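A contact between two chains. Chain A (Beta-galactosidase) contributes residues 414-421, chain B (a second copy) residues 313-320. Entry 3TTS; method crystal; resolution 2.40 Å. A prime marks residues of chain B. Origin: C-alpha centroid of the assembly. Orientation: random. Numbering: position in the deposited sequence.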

# COMPACT_ATOMS: atom_id res chain seq x y z
N SER A 414 4.43 1.74 20.25
CA SER A 414 5.66 2.48 20.50
C SER A 414 6.36 2.99 19.24
O SER A 414 6.34 2.34 18.19
N SER A 415 7.03 4.13 19.35
CA SER A 415 7.92 4.56 18.27
C SER A 415 9.27 5.01 18.80
O SER A 415 9.34 6.01 19.50
N GLY A 416 10.36 4.29 18.53
CA GLY A 416 10.36 2.95 18.00
C GLY A 416 10.61 2.07 19.20
O GLY A 416 9.75 1.99 20.07
N PRO A 417 11.81 1.47 19.33
CA PRO A 417 13.07 1.70 18.61
C PRO A 417 13.24 0.95 17.29
O PRO A 417 14.15 1.30 16.53
N SER A 418 12.41 -0.05 17.02
CA SER A 418 12.52 -0.81 15.76
C SER A 418 11.24 -1.49 15.31
O SER A 418 10.58 -2.19 16.09
N ILE A 419 10.88 -1.31 14.04
CA ILE A 419 9.72 -1.99 13.50
C ILE A 419 9.99 -3.47 13.23
O ILE A 419 9.09 -4.21 12.85
N ALA A 420 11.25 -3.88 13.42
CA ALA A 420 11.64 -5.28 13.24
C ALA A 420 11.45 -6.02 14.55
O ALA A 420 11.56 -7.25 14.60
N LEU A 421 11.19 -5.28 15.62
CA LEU A 421 10.78 -5.91 16.86
C LEU A 421 9.30 -6.31 16.76
O LEU A 421 8.40 -5.48 16.54
N GLN B 313 17.27 8.31 16.99
CA GLN B 313 16.03 8.95 16.56
C GLN B 313 14.88 8.12 17.08
O GLN B 313 15.11 7.08 17.69
N ASN B 314 13.64 8.57 16.86
CA ASN B 314 12.46 7.80 17.25
C ASN B 314 11.57 7.36 16.07
O ASN B 314 10.93 6.32 16.13
N TRP B 315 11.53 8.14 14.99
CA TRP B 315 10.59 7.84 13.90
C TRP B 315 11.18 7.11 12.68
O TRP B 315 10.46 6.80 11.73
N GLN B 316 12.48 6.84 12.69
CA GLN B 316 13.05 6.01 11.64
C GLN B 316 12.58 4.56 11.84
O GLN B 316 12.27 4.16 12.96
N PRO B 317 12.50 3.79 10.75
CA PRO B 317 12.14 2.37 10.85
C PRO B 317 13.08 1.65 11.82
O PRO B 317 12.64 0.87 12.67
N TYR B 318 14.37 1.92 11.69
CA TYR B 318 15.37 1.33 12.56
C TYR B 318 16.23 2.43 13.16
O TYR B 318 17.05 3.05 12.48
N ASN B 319 16.02 2.70 14.44
CA ASN B 319 16.72 3.79 15.09
C ASN B 319 18.01 3.31 15.71
O ASN B 319 18.07 3.03 16.90
N SER B 320 19.03 3.20 14.88
CA SER B 320 20.35 2.77 15.31
C SER B 320 21.02 3.78 16.22
O SER B 320 20.89 4.99 16.00

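This is a small loop-to-loop contact between two copies of the chain, held by a single beta bridge and flanked by two aromatic side chains of chain B. Neither stretch forms a regular helix or strand.

The bridge pairs Ser418 with Tyr318′. Ile419 N donates to Pro317′ O at 3.1 Å, and Asn319′ N donates to Pro417 O at 3.1 Å. The Asn319′ side chain adds to this. Its chi1 is m, and its amide end comes nearer to chain A than its CA-to-CB direction suggests. Asn319′ ND2 donates to Pro417 O at 3.1 Å, so this carbonyl accepts both a backbone and a side-chain N-H from one residue. Asn319′ ND2 also makes a weak hydrogen bond to Asn314′ O at 3.3 Å within its own loop. Asn319′ ND2 also lies 4.0 Å from Gly416 CA. An ideal CB on Gly416 would fall 2.7 Å from Asn319′ ND2, a clash, so the amide occupies space left free by the glycine.

At one end, Ser415 points toward chain B with chi1 p. Ser415 CB lies over the face of the Trp315′ six-membered ring, 3.6 Å from its centroid, in a CH-pi contact. Ser415 OG is 3.4 Å from Trp315′ CH2. The Trp315′ CB points away, but chi1 m brings the indole back to the contact.

At the other end, the ring of Tyr318′ (chi1 m) meets three residues. Ala420 CB packs at the ring edge, 3.8 Å from Tyr318′ CE1. Ser418 OG is also at the edge, 3.5 Å from Tyr318′ CD1. Ser418 OG, with chi1 t, accepts a hydrogen bond from Ala420 N at 3.0 Å. Ile419, with chi1 p and chi2 t, places CG1 3.8 Å from Tyr318′ CE1 and CD1 4.0 Å from Pro317′ CB.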

# COMPACT_ATOMS: atom_id res chain seq x y z
CB SER A 414 6.63 1.57 21.27
OG SER A 414 7.72 2.30 21.80
CB SER A 415 7.27 5.69 17.48
OG SER A 415 6.62 6.61 18.34
CB PRO A 417 14.11 1.20 19.61
CG PRO A 417 13.41 0.08 20.33
CD PRO A 417 11.96 0.48 20.41
CB SER A 418 13.64 -1.85 15.86
OG SER A 418 13.72 -2.60 14.67
CB ILE A 419 9.22 -1.36 12.18
CG1 ILE A 419 10.22 -1.64 11.05
CG2 ILE A 419 8.96 0.12 12.37
CD1 ILE A 419 9.76 -1.19 9.69
CB ALA A 420 13.09 -5.38 12.77
CB LEU A 421 11.03 -5.00 18.06
CG LEU A 421 10.50 -5.49 19.41
CD1 LEU A 421 11.01 -6.90 19.72
CD2 LEU A 421 10.88 -4.52 20.52
CB GLN B 313 15.97 9.07 15.03
CG GLN B 313 16.87 10.18 14.47
CD GLN B 313 16.59 10.50 13.01
OE1 GLN B 313 15.44 10.48 12.56
NE2 GLN B 313 17.64 10.81 12.27
CB ASN B 314 11.64 8.52 18.34
CG ASN B 314 10.95 9.77 17.82
OD1 ASN B 314 11.52 10.54 17.05
ND2 ASN B 314 9.70 9.96 18.22
CB TRP B 315 9.83 9.09 13.44
CG TRP B 315 8.71 9.50 14.37
CD1 TRP B 315 8.64 10.65 15.12
CD2 TRP B 315 7.51 8.76 14.66
NE1 TRP B 315 7.48 10.67 15.84
CE2 TRP B 315 6.77 9.53 15.58
CE3 TRP B 315 6.99 7.53 14.23
CZ2 TRP B 315 5.53 9.11 16.08
CZ3 TRP B 315 5.77 7.12 14.72
CH2 TRP B 315 5.05 7.90 15.64
CB GLN B 316 14.58 6.10 11.64
CG GLN B 316 15.12 7.52 11.43
CD GLN B 316 14.76 8.08 10.05
OE1 GLN B 316 14.67 7.34 9.06
NE2 GLN B 316 14.55 9.41 9.99
CB PRO B 317 12.38 1.85 9.44
CG PRO B 317 12.29 3.06 8.56
CD PRO B 317 12.77 4.20 9.35
CB TYR B 318 16.22 0.32 11.79
CG TYR B 318 15.36 -0.54 10.89
CD1 TYR B 318 14.68 -1.65 11.40
CD2 TYR B 318 15.19 -0.22 9.55
CE1 TYR B 318 13.88 -2.42 10.59
CE2 TYR B 318 14.39 -0.99 8.73
CZ TYR B 318 13.74 -2.09 9.25
OH TYR B 318 12.94 -2.87 8.43
CB ASN B 319 15.81 4.47 16.11
CG ASN B 319 14.50 4.94 15.50
OD1 ASN B 319 14.44 5.97 14.82
ND2 ASN B 319 13.43 4.17 15.73
CB SER B 320 21.22 2.54 14.08
OG SER B 320 20.65 1.53 13.28